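Local coordinates for aminopeptidase N (Francisella tularensis subsp. tularensis, PDB 5DLL), which probably removes single amino acids from the N termini of intracellular peptides, acting as a zinc-dependent aminopeptidase of the M1 family, at residues E55-E58 against N59-L62; I158-K161 against K162-P165; S446-K449 against R450-A453; G506-I509 against A510-V513; A803-A806 against D807-L810. All coordinates share one frame; numbering follows the deposited sequence.

Contact 1 (E55-E58 against N59-L62)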
loop_
_atom_site.group_PDB
_atom_site.type_symbol
_atom_site.label_atom_id
_atom_site.label_comp_id
_atom_site.label_asym_id
_atom_site.label_seq_id
_atom_site.Cartn_x
_atom_site.Cartn_y
_atom_site.Cartn_z
ATOM N N GLU A 55 -9.773 35.559 -6.047
ATOM C CA GLU A 55 -10.880 34.670 -5.679
ATOM C C GLU A 55 -11.353 34.812 -4.222
ATOM O O GLU A 55 -12.375 34.228 -3.845
ATOM C CB GLU A 55 -10.490 33.213 -5.960
ATOM C CG GLU A 55 -10.255 32.912 -7.434
ATOM C CD GLU A 55 -9.845 31.470 -7.698
ATOM O OE1 GLU A 55 -9.734 30.681 -6.732
ATOM O OE2 GLU A 55 -9.631 31.125 -8.882
ATOM N N ASN A 56 -10.612 35.565 -3.407
ATOM C CA ASN A 56 -11.011 35.857 -2.024
ATOM C C ASN A 56 -10.421 37.184 -1.533
ATOM O O ASN A 56 -9.245 37.245 -1.182
ATOM C CB ASN A 56 -10.590 34.704 -1.104
ATOM C CG ASN A 56 -10.947 34.945 0.353
ATOM O OD1 ASN A 56 -11.597 35.928 0.697
ATOM N ND2 ASN A 56 -10.525 34.036 1.217
ATOM N N ARG A 57 -11.243 38.236 -1.508
ATOM C CA ARG A 57 -10.803 39.572 -1.085
ATOM C C ARG A 57 -11.723 40.182 -0.022
ATOM O O ARG A 57 -11.955 41.393 -0.016
ATOM C CB ARG A 57 -10.734 40.520 -2.292
ATOM C CG ARG A 57 -9.829 40.075 -3.432
ATOM C CD ARG A 57 -8.373 39.887 -3.019
ATOM N NE ARG A 57 -7.910 40.854 -2.023
ATOM C CZ ARG A 57 -7.400 40.551 -0.827
ATOM N NH1 ARG A 57 -7.258 39.290 -0.428
ATOM N NH2 ARG A 57 -7.015 41.529 -0.015
ATOM N N GLU A 58 -12.234 39.353 0.885
ATOM C CA GLU A 58 -13.169 39.831 1.914
ATOM C C GLU A 58 -12.490 40.616 3.048
ATOM O O GLU A 58 -13.158 41.329 3.794
ATOM C CB GLU A 58 -14.020 38.678 2.465
ATOM C CG GLU A 58 -13.280 37.647 3.306
ATOM C CD GLU A 58 -14.122 36.416 3.605
ATOM O OE1 GLU A 58 -15.292 36.362 3.165
ATOM O OE2 GLU A 58 -13.614 35.498 4.283
ATOM N N ASN A 59 -11.171 40.474 3.173
ATOM C CA ASN A 59 -10.365 41.325 4.055
ATOM C C ASN A 59 -8.897 41.333 3.629
ATOM O O ASN A 59 -8.488 40.539 2.789
ATOM C CB ASN A 59 -10.488 40.877 5.516
ATOM C CG ASN A 59 -9.783 39.561 5.793
ATOM O OD1 ASN A 59 -8.560 39.461 5.687
ATOM N ND2 ASN A 59 -10.552 38.550 6.169
ATOM N N ASN A 60 -8.107 42.219 4.228
ATOM C CA ASN A 60 -6.687 42.353 3.888
ATOM C C ASN A 60 -5.759 41.951 5.035
ATOM O O ASN A 60 -4.701 42.554 5.235
ATOM C CB ASN A 60 -6.392 43.789 3.458
ATOM C CG ASN A 60 -7.364 44.289 2.409
ATOM O OD1 ASN A 60 -7.947 43.503 1.652
ATOM N ND2 ASN A 60 -7.551 45.601 2.362
ATOM N N THR A 61 -6.161 40.926 5.781
ATOM C CA THR A 61 -5.352 40.398 6.862
ATOM C C THR A 61 -4.612 39.166 6.366
ATOM O O THR A 61 -5.221 38.260 5.802
ATOM C CB THR A 61 -6.214 40.015 8.081
ATOM O OG1 THR A 61 -6.846 41.188 8.614
ATOM C CG2 THR A 61 -5.360 39.366 9.170
ATOM N N LEU A 62 -3.300 39.146 6.571
ATOM C CA LEU A 62 -2.488 37.971 6.289
ATOM C C LEU A 62 -2.382 37.120 7.555
ATOM O O LEU A 62 -2.016 37.626 8.615
ATOM C CB LEU A 62 -1.095 38.392 5.818
ATOM C CG LEU A 62 -0.174 37.296 5.265
ATOM C CD1 LEU A 62 -0.664 36.795 3.911
ATOM C CD2 LEU A 62 1.258 37.805 5.162
#
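An Asx turn in the loop between strands 42-52 and 62-65 shapes this contact, in which Arg57 and Glu58 meet Asn59 and Asn60. The turn is recognised by its defining bond: Asn59 OD1 accepts from Thr61 N, two residues further on, at 2.8 Å and with an N-H...O angle of 163°. The donor lies in the plane of the side-chain carbonyl, on a lone pair. Asn59 CG stands between its own backbone N and carbonyl carbon, a torsion (chi1 71°) that goes with the amide oxygen reaching forward to the N-H two residues on.

Arg57 starts off pointing away from 59-62, but bends at chi2 and chi3 return its guanidinium toward the chain. There NH1 donates to Asn56 O at 2.9 Å, using a lone pair of that carbonyl although the oxygen sits 30° out of the guanidinium plane. NH2 comes within 3.3 Å of Asn59 O. The side chains of Arg57 and Asn60 cross at roughly a right angle. On the exposed flank Glu58 lays its CG 3.5 Å from Asn59 N, while a weak bond of 3.5 Å runs from Glu58 N to Asn56 OD1.

The loop is tied down on the N-terminal strand region: Asn25 ND2 donates to both Asn59 O and Thr61 O, and Tyr26 of strand 26-36 makes a cation-pi contact with Arg57. Beyond it, Leu62 enters strand 62-65 and packs against Ile50 of strand 42-52 and against Phe102 and Leu104 of strand 101-110.

Contact 2 (I158-K161 against K162-P165)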
loop_
_atom_site.group_PDB
_atom_site.type_symbol
_atom_site.label_atom_id
_atom_site.label_comp_id
_atom_site.label_asym_id
_atom_site.label_seq_id
_atom_site.Cartn_x
_atom_site.Cartn_y
_atom_site.Cartn_z
ATOM N N ILE A 158 23.629 26.719 4.126
ATOM C CA ILE A 158 24.979 26.955 4.653
ATOM C C ILE A 158 25.248 25.992 5.807
ATOM O O ILE A 158 24.396 25.817 6.669
ATOM C CB ILE A 158 25.140 28.411 5.135
ATOM C CG1 ILE A 158 24.817 29.384 3.992
ATOM C CG2 ILE A 158 26.555 28.652 5.644
ATOM C CD1 ILE A 158 24.720 30.835 4.409
ATOM N N ALA A 159 26.423 25.366 5.820
ATOM C CA ALA A 159 26.762 24.386 6.864
ATOM C C ALA A 159 28.259 24.063 6.930
ATOM O O ALA A 159 29.042 24.510 6.094
ATOM C CB ALA A 159 25.967 23.105 6.650
ATOM N N ASP A 160 28.636 23.277 7.937
ATOM C CA ASP A 160 30.012 22.819 8.110
ATOM C C ASP A 160 30.374 21.782 7.042
ATOM O O ASP A 160 29.583 20.885 6.754
ATOM C CB ASP A 160 30.178 22.216 9.513
ATOM C CG ASP A 160 31.625 21.893 9.855
ATOM O OD1 ASP A 160 32.496 22.775 9.687
ATOM O OD2 ASP A 160 31.890 20.758 10.304
ATOM N N LYS A 161 31.570 21.906 6.468
ATOM C CA LYS A 161 32.038 20.991 5.419
ATOM C C LYS A 161 32.395 19.613 5.952
ATOM O O LYS A 161 32.061 18.598 5.345
ATOM C CB LYS A 161 33.285 21.544 4.735
ATOM C CG LYS A 161 33.071 22.845 3.993
ATOM C CD LYS A 161 34.063 23.004 2.849
ATOM C CE LYS A 161 33.739 22.075 1.687
ATOM N NZ LYS A 161 34.471 22.455 0.449
ATOM N N LYS A 162 33.117 19.598 7.067
ATOM C CA LYS A 162 33.577 18.362 7.692
ATOM C C LYS A 162 32.393 17.449 8.012
ATOM O O LYS A 162 32.390 16.268 7.651
ATOM C CB LYS A 162 34.349 18.688 8.980
ATOM C CG LYS A 162 35.260 17.579 9.484
ATOM C CD LYS A 162 36.664 17.716 8.923
ATOM C CE LYS A 162 37.585 16.631 9.455
ATOM N NZ LYS A 162 37.137 15.266 9.063
ATOM N N LYS A 163 31.385 18.017 8.673
ATOM C CA LYS A 163 30.246 17.244 9.166
ATOM C C LYS A 163 29.107 17.086 8.153
ATOM O O LYS A 163 28.414 16.065 8.167
ATOM C CB LYS A 163 29.704 17.868 10.456
ATOM C CG LYS A 163 30.667 17.768 11.631
ATOM C CD LYS A 163 30.017 18.165 12.948
ATOM C CE LYS A 163 29.792 19.665 13.034
ATOM N NZ LYS A 163 29.281 20.073 14.371
ATOM N N TYR A 164 28.910 18.084 7.289
ATOM C CA TYR A 164 27.783 18.077 6.351
ATOM C C TYR A 164 28.226 18.373 4.919
ATOM O O TYR A 164 27.856 19.400 4.344
ATOM C CB TYR A 164 26.711 19.071 6.816
ATOM C CG TYR A 164 26.361 18.898 8.273
ATOM C CD1 TYR A 164 25.681 17.766 8.713
ATOM C CD2 TYR A 164 26.741 19.845 9.222
ATOM C CE1 TYR A 164 25.374 17.585 10.051
ATOM C CE2 TYR A 164 26.438 19.673 10.561
ATOM C CZ TYR A 164 25.757 18.541 10.969
ATOM O OH TYR A 164 25.452 18.372 12.299
ATOM N N PRO A 165 29.020 17.463 4.329
ATOM C CA PRO A 165 29.486 17.682 2.953
ATOM C C PRO A 165 28.364 17.544 1.916
ATOM O O PRO A 165 28.459 18.108 0.819
ATOM C CB PRO A 165 30.558 16.598 2.763
ATOM C CG PRO A 165 30.232 15.540 3.765
ATOM C CD PRO A 165 29.587 16.238 4.927
#
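A single, isolated helical turn links Asp160 to Lys163 and Tyr164 where strand 150-160 ends and the chain swings round toward strand 166-169 in the N-terminal domain. The evidence is a bond from residue i+4 back to residue i: Tyr164 N donates to Asp160 O at 2.9 Å, and residues 161 to 163 between them all have helical backbone angles. The bond is bent, 139° at the hydrogen, with the donor well above the carbonyl plane.

A second bond uses the Asp160 side chain. Its CG is anti to the backbone N (chi1 -172°), which carries OD2 across to Lys163 N at 3.2 Å; the N-H comes to the carboxylate from above its plane, 47° out of it. OD2 is also lined by carbon, with Lys162 CB and Lys163 CG each 3.5 Å from OD2. Deeper in, Tyr164 CB rests 4.1 Å from Ala159 CB, an apolar touch between the end of the strand and the end of the turn. Lys163 CB lies over one side of the Tyr164 ring, near its rim.

The polar ends have partners elsewhere: Lys161 NZ forms a salt bridge with Asp178, and Tyr164 OH is hydrogen-bonded to Lys123 NZ. Asp160 thus takes two backbone N-H groups, one with its carbonyl and one with its carboxylate, the pattern of an Asx motif. Lys163 NZ, 4.9 Å from Asp160 OD2, is not in contact but would probably favour the negative charge there, and the partly exposed carboxylate is expected to stay ionised.

Contact 3 (S446-K449 against R450-A453)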
loop_
_atom_site.group_PDB
_atom_site.type_symbol
_atom_site.label_atom_id
_atom_site.label_comp_id
_atom_site.label_asym_id
_atom_site.label_seq_id
_atom_site.Cartn_x
_atom_site.Cartn_y
_atom_site.Cartn_z
ATOM N N SER A 446 -21.542 12.519 -14.662
ATOM C CA SER A 446 -22.187 13.192 -13.532
ATOM C C SER A 446 -22.611 12.191 -12.459
ATOM O O SER A 446 -22.434 12.447 -11.267
ATOM C CB SER A 446 -23.395 14.015 -13.995
ATOM O OG SER A 446 -22.977 15.240 -14.571
ATOM N N LEU A 447 -23.166 11.059 -12.889
ATOM C CA LEU A 447 -23.616 10.008 -11.974
ATOM C C LEU A 447 -22.436 9.268 -11.352
ATOM O O LEU A 447 -22.519 8.770 -10.228
ATOM C CB LEU A 447 -24.514 9.004 -12.705
ATOM C CG LEU A 447 -25.350 8.080 -11.811
ATOM C CD1 LEU A 447 -26.531 8.828 -11.197
ATOM C CD2 LEU A 447 -25.831 6.875 -12.602
ATOM N N PHE A 448 -21.340 9.184 -12.097
ATOM C CA PHE A 448 -20.135 8.545 -11.597
ATOM C C PHE A 448 -19.530 9.300 -10.403
ATOM O O PHE A 448 -18.958 8.679 -9.507
ATOM C CB PHE A 448 -19.110 8.428 -12.721
ATOM C CG PHE A 448 -17.889 7.657 -12.338
ATOM C CD1 PHE A 448 -17.898 6.274 -12.361
ATOM C CD2 PHE A 448 -16.735 8.312 -11.941
ATOM C CE1 PHE A 448 -16.775 5.555 -12.004
ATOM C CE2 PHE A 448 -15.607 7.599 -11.580
ATOM C CZ PHE A 448 -15.628 6.217 -11.613
ATOM N N LYS A 449 -19.663 10.629 -10.391
ATOM C CA LYS A 449 -19.153 11.465 -9.287
ATOM C C LYS A 449 -19.701 11.073 -7.912
ATOM O O LYS A 449 -19.053 11.310 -6.888
ATOM C CB LYS A 449 -19.441 12.947 -9.556
ATOM C CG LYS A 449 -18.498 13.555 -10.578
ATOM C CD LYS A 449 -18.939 14.936 -11.020
ATOM C CE LYS A 449 -17.998 15.483 -12.078
ATOM N NZ LYS A 449 -18.479 16.772 -12.638
ATOM N N ARG A 450 -20.889 10.472 -7.905
ATOM C CA ARG A 450 -21.529 9.959 -6.691
ATOM C C ARG A 450 -20.689 8.900 -5.940
ATOM O O ARG A 450 -20.926 8.657 -4.754
ATOM C CB ARG A 450 -22.918 9.406 -7.057
ATOM C CG ARG A 450 -23.778 8.898 -5.909
ATOM C CD ARG A 450 -23.990 9.937 -4.820
ATOM N NE ARG A 450 -24.744 9.387 -3.694
ATOM C CZ ARG A 450 -24.828 9.949 -2.490
ATOM N NH1 ARG A 450 -24.201 11.095 -2.229
ATOM N NH2 ARG A 450 -25.542 9.358 -1.535
ATOM N N TRP A 451 -19.720 8.279 -6.619
ATOM C CA TRP A 451 -18.758 7.366 -5.969
ATOM C C TRP A 451 -17.908 8.044 -4.882
ATOM O O TRP A 451 -17.530 7.410 -3.891
ATOM C CB TRP A 451 -17.812 6.736 -7.004
ATOM C CG TRP A 451 -18.370 5.540 -7.721
ATOM C CD1 TRP A 451 -18.841 5.495 -9.002
ATOM C CD2 TRP A 451 -18.494 4.209 -7.201
ATOM N NE1 TRP A 451 -19.260 4.223 -9.309
ATOM C CE2 TRP A 451 -19.059 3.414 -8.221
ATOM C CE3 TRP A 451 -18.193 3.614 -5.969
ATOM C CZ2 TRP A 451 -19.327 2.050 -8.048
ATOM C CZ3 TRP A 451 -18.457 2.257 -5.799
ATOM C CH2 TRP A 451 -19.019 1.493 -6.834
ATOM N N TYR A 452 -17.598 9.322 -5.080
ATOM C CA TYR A 452 -16.797 10.083 -4.117
ATOM C C TYR A 452 -17.553 10.415 -2.831
ATOM O O TYR A 452 -16.950 10.478 -1.756
ATOM C CB TYR A 452 -16.242 11.356 -4.771
ATOM C CG TYR A 452 -15.143 11.039 -5.754
ATOM C CD1 TYR A 452 -13.820 10.941 -5.333
ATOM C CD2 TYR A 452 -15.427 10.789 -7.092
ATOM C CE1 TYR A 452 -12.806 10.623 -6.220
ATOM C CE2 TYR A 452 -14.417 10.470 -7.988
ATOM C CZ TYR A 452 -13.108 10.389 -7.547
ATOM O OH TYR A 452 -12.096 10.076 -8.423
ATOM N N ALA A 453 -18.867 10.604 -2.947
ATOM C CA ALA A 453 -19.713 10.984 -1.811
ATOM C C ALA A 453 -20.268 9.784 -1.034
ATOM O O ALA A 453 -20.423 9.858 0.187
ATOM C CB ALA A 453 -20.854 11.874 -2.286
#
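Phe448 O accepts the shortest bond of the contact, from Trp451 N at 3.0 Å and 165°, and it also has Trp451 CD1 at 3.2 Å, in the plane of the indole at its edge. The same carbonyl is thus near both the backbone N-H and the edge of the indole. The next bond along repeats the spacing: Tyr452 N donates to Lys449 O at 3.1 Å, and that oxygen again lies near the edge of the following aromatic ring, in its plane. In both bonds the donor stands above the carbonyl plane rather than on a lone pair.

Between the two aromatic side chains the approach is slanted. With CG anti to the backbone N (chi1 -174°), the phenyl ring of Phe448, although its CB sets off away from 450-453, comes to cross Trp451 obliquely. Trp451 CD1 then lies over one face of that ring, toward its rim and 3.6 Å from Phe448 CD1. The centroids of the phenyl and five-membered rings are 4.8 Å apart, with planes inclined at 53°, an oblique pair.

Indole NE1 is taken by His494 O, and Phe448 and Trp451 both pack on Met402 of helix 390-423. Lys449, extended beyond CG, reaches Asn435 of helix 430-439 with its NZ. Tyr452 brings its side chain to about 11 Å from that of the zinc ligand Glu332. Leu447 to Arg450 is a type I beta turn, closed by a weak bond from Arg450 N to Leu447 O; followed by two more bonds of the same spacing, it gives the i-to-i+3 ladder characteristic of 3-10 geometry.

Contact 4 (G506-I509 against A510-V513)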
loop_
_atom_site.group_PDB
_atom_site.type_symbol
_atom_site.label_atom_id
_atom_site.label_comp_id
_atom_site.label_asym_id
_atom_site.label_seq_id
_atom_site.Cartn_x
_atom_site.Cartn_y
_atom_site.Cartn_z
ATOM N N GLY A 506 -17.298 -23.554 -25.499
ATOM C CA GLY A 506 -16.187 -22.897 -24.820
ATOM C C GLY A 506 -15.732 -21.604 -25.479
ATOM O O GLY A 506 -14.805 -20.955 -24.990
ATOM N N LYS A 507 -16.365 -21.227 -26.591
ATOM C CA LYS A 507 -16.050 -19.972 -27.276
ATOM C C LYS A 507 -16.547 -18.790 -26.447
ATOM O O LYS A 507 -17.592 -18.881 -25.799
ATOM C CB LYS A 507 -16.678 -19.949 -28.665
ATOM N N ASN A 508 -15.797 -17.691 -26.467
ATOM C CA ASN A 508 -16.180 -16.484 -25.730
ATOM C C ASN A 508 -16.904 -15.475 -26.616
ATOM O O ASN A 508 -16.306 -14.861 -27.501
ATOM C CB ASN A 508 -14.966 -15.836 -25.071
ATOM C CG ASN A 508 -14.659 -16.433 -23.713
ATOM O OD1 ASN A 508 -14.482 -15.714 -22.734
ATOM N ND2 ASN A 508 -14.614 -17.754 -23.647
ATOM N N ILE A 509 -18.197 -15.310 -26.349
ATOM C CA ILE A 509 -19.082 -14.497 -27.172
ATOM C C ILE A 509 -19.464 -13.212 -26.443
ATOM O O ILE A 509 -19.452 -13.161 -25.212
ATOM C CB ILE A 509 -20.380 -15.276 -27.501
ATOM C CG1 ILE A 509 -20.058 -16.707 -27.957
ATOM C CG2 ILE A 509 -21.212 -14.540 -28.546
ATOM C CD1 ILE A 509 -19.091 -16.800 -29.121
ATOM N N ALA A 510 -19.793 -12.178 -27.218
ATOM C CA ALA A 510 -20.386 -10.943 -26.696
ATOM C C ALA A 510 -19.500 -10.217 -25.679
ATOM O O ALA A 510 -20.001 -9.620 -24.725
ATOM C CB ALA A 510 -21.759 -11.235 -26.099
ATOM N N GLU A 511 -18.187 -10.257 -25.901
ATOM C CA GLU A 511 -17.230 -9.646 -24.984
ATOM C C GLU A 511 -17.256 -8.117 -25.078
ATOM O O GLU A 511 -16.892 -7.539 -26.108
ATOM C CB GLU A 511 -15.815 -10.161 -25.254
ATOM C CG GLU A 511 -15.635 -11.652 -25.013
ATOM C CD GLU A 511 -14.173 -12.056 -24.976
ATOM O OE1 GLU A 511 -13.419 -11.670 -25.892
ATOM O OE2 GLU A 511 -13.770 -12.760 -24.028
ATOM N N GLN A 512 -17.686 -7.476 -23.994
ATOM C CA GLN A 512 -17.783 -6.021 -23.924
ATOM C C GLN A 512 -17.877 -5.563 -22.469
ATOM O O GLN A 512 -17.895 -6.386 -21.551
ATOM C CB GLN A 512 -19.013 -5.539 -24.698
ATOM C CG GLN A 512 -20.338 -6.020 -24.120
ATOM C CD GLN A 512 -21.543 -5.572 -24.927
ATOM O OE1 GLN A 512 -21.412 -4.879 -25.938
ATOM N NE2 GLN A 512 -22.730 -5.966 -24.480
ATOM N N VAL A 513 -17.937 -4.248 -22.272
ATOM C CA VAL A 513 -18.233 -3.654 -20.968
ATOM C C VAL A 513 -19.634 -3.046 -21.030
ATOM O O VAL A 513 -19.910 -2.215 -21.897
ATOM C CB VAL A 513 -17.222 -2.545 -20.600
ATOM C CG1 VAL A 513 -17.575 -1.914 -19.257
ATOM C CG2 VAL A 513 -15.798 -3.093 -20.584
#
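Asn508 and Glu511 are the part of this corner held by several partners, though Glu511 is itself still exposed; the exposed Ile509, with Ala510, makes the looser side. On the close side the Glu511 carboxylate turns back along the chain until OE2 is 3.5 Å from Asn508 CB and 3.3 Å from Asn508 OD1. Both oxygens are acceptors, so nothing is shared directly. A shared partner probably accounts for the pairing: Arg538 makes a salt bridge to Glu511 OE2 and a weak hydrogen bond to Asn508 OD1. Asn563 adds a hydrogen bond to the same OE2, which gives that atom two donors. Amide and carboxylate planes stand nearly perpendicular, 83° apart, and Asn508 ND2 also makes a weak bond of 3.5 Å to Gly506 O.

Across the backbone the packing is thin. Ile509 CG2, anti to its own N, lies 4.1 Å from Ala510 CB. The Lys507 side chain is not modelled beyond CB, consistent with mobility there.

The fold of the chain explains why these residues meet. In a regular strand, residues three apart point to opposite faces; here Ala510 has left-handed helical angles (phi 60°, psi 36°), and this kink is consistent with Asn508 and Glu511 falling on one side. Backbone bonds pair Ile509 with Leu501 and Gln512 with Met499, so two residues of 508-516 stand against one of strand 495-502. That count is consistent with a beta bulge in the hairpin 495-502/508-516, an antiparallel part of the Ig-like domain of this peptidase.

Contact 5 (A803-A806 against D807-L810)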
loop_
_atom_site.group_PDB
_atom_site.type_symbol
_atom_site.label_atom_id
_atom_site.label_comp_id
_atom_site.label_asym_id
_atom_site.label_seq_id
_atom_site.Cartn_x
_atom_site.Cartn_y
_atom_site.Cartn_z
ATOM N N ALA A 803 -3.967 -16.562 26.029
ATOM C CA ALA A 803 -3.298 -16.256 27.294
ATOM C C ALA A 803 -1.856 -15.798 27.073
ATOM O O ALA A 803 -1.386 -14.870 27.730
ATOM C CB ALA A 803 -3.338 -17.463 28.221
ATOM N N PHE A 804 -1.156 -16.449 26.153
ATOM C CA PHE A 804 0.178 -16.005 25.759
ATOM C C PHE A 804 0.146 -14.603 25.145
ATOM O O PHE A 804 1.096 -13.833 25.309
ATOM C CB PHE A 804 0.816 -16.995 24.778
ATOM C CG PHE A 804 2.064 -16.475 24.120
ATOM C CD1 PHE A 804 3.259 -16.402 24.825
ATOM C CD2 PHE A 804 2.043 -16.046 22.796
ATOM C CE1 PHE A 804 4.410 -15.917 24.223
ATOM C CE2 PHE A 804 3.191 -15.562 22.188
ATOM C CZ PHE A 804 4.377 -15.497 22.902
ATOM N N MET A 805 -0.938 -14.276 24.446
ATOM C CA MET A 805 -1.084 -12.958 23.837
ATOM C C MET A 805 -1.334 -11.854 24.875
ATOM O O MET A 805 -0.776 -10.763 24.757
ATOM C CB MET A 805 -2.192 -12.968 22.778
ATOM C CG MET A 805 -2.182 -11.761 21.840
ATOM S SD MET A 805 -0.643 -11.495 20.919
ATOM C CE MET A 805 -0.684 -12.831 19.728
ATOM N N ALA A 806 -2.161 -12.129 25.885
ATOM C CA ALA A 806 -2.402 -11.164 26.975
ATOM C C ALA A 806 -1.119 -10.870 27.758
ATOM O O ALA A 806 -0.843 -9.716 28.102
ATOM C CB ALA A 806 -3.487 -11.667 27.919
ATOM N N ASP A 807 -0.345 -11.920 28.031
ATOM C CA ASP A 807 0.915 -11.797 28.756
ATOM C C ASP A 807 1.897 -10.920 27.994
ATOM O O ASP A 807 2.445 -9.969 28.543
ATOM C CB ASP A 807 1.547 -13.175 28.986
ATOM C CG ASP A 807 0.731 -14.054 29.921
ATOM O OD1 ASP A 807 -0.169 -13.544 30.625
ATOM O OD2 ASP A 807 1.001 -15.272 29.950
ATOM N N THR A 808 2.110 -11.242 26.725
ATOM C CA THR A 808 3.082 -10.516 25.915
ATOM C C THR A 808 2.711 -9.042 25.765
ATOM O O THR A 808 3.582 -8.178 25.813
ATOM C CB THR A 808 3.250 -11.165 24.530
ATOM O OG1 THR A 808 1.965 -11.513 24.017
ATOM C CG2 THR A 808 4.103 -12.425 24.628
ATOM N N VAL A 809 1.420 -8.757 25.608
ATOM C CA VAL A 809 0.937 -7.376 25.543
ATOM C C VAL A 809 1.367 -6.575 26.771
ATOM O O VAL A 809 1.771 -5.420 26.651
ATOM C CB VAL A 809 -0.601 -7.316 25.410
ATOM C CG1 VAL A 809 -1.115 -5.899 25.654
ATOM C CG2 VAL A 809 -1.034 -7.809 24.034
ATOM N N LEU A 810 1.273 -7.191 27.946
ATOM C CA LEU A 810 1.664 -6.536 29.190
ATOM C C LEU A 810 3.179 -6.362 29.312
ATOM O O LEU A 810 3.643 -5.380 29.890
ATOM C CB LEU A 810 1.112 -7.305 30.396
ATOM C CG LEU A 810 -0.419 -7.284 30.511
ATOM C CD1 LEU A 810 -0.893 -8.259 31.583
ATOM C CD2 LEU A 810 -0.935 -5.875 30.781
#
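Thr808 is held against the preceding turn of helix 800-815 by Phe804 and Met805, and its side chain meets them atom by atom. CB lies 3.5 Å from Phe804 O. From there the hydroxyl branch turns inward: OG1 stands between the backbone N and the carbonyl carbon (chi1 43°), which puts it 2.8 Å from Phe804 O and 2.9 Å from Met805 O, so the hydroxyl lies within bonding distance of two backbone carbonyls. The methyl branch goes the other way, over a face of the Phe804 ring. CG2 is 3.8 Å from the ring centroid and 27° off the normal, a CH-pi contact displaced toward the CE1 and CZ rim.

With CG anti to the backbone N, the Phe804 ring, though its CB sets off away from 807-810, reaches forward to Thr808. Its carbonyl oxygen also accepts Thr808 N at 3.1 Å, so the threonine approaches it with both backbone and hydroxyl. Further i-to-i+4 bonds from Asp807 N to Ala803 O and from Val809 N to Met805 O, each also 3.1 Å, show an ordinary alpha-helix on either side of the threonine.

The helix is packed on several sides within the C-terminal helical repeat domain. Phe804 touches Leu760, Val763 and Lys764 of helix 759-767, and Ile784 of helix 777-788 touches Phe804, Met805 and Thr808. Ala806 and Val809 turn instead to helix 835-849, where both rest on Ile848.

How the contacts relate
Followed from the N terminus, the five contacts come strictly in series; none nests in or crosses another, and each spans only a few residues. Contacts 1 and 2 both belong to the N-terminal beta domain, one shaping the link from strand 42-52 to strand 62-65 and the other the link from strand 150-160 to strand 166-169, with centres 43 Å apart. Contact 3 follows helix 430-439 in the catalytic region. Contact 4 kinks a hairpin strand in the Ig-like domain, its nearest atoms about 10 Å from contact 3. Contact 5 lies within one C-terminal helix. Contacts 2 and 4, centres 66 Å apart, lie on opposite sides of the chain's centre.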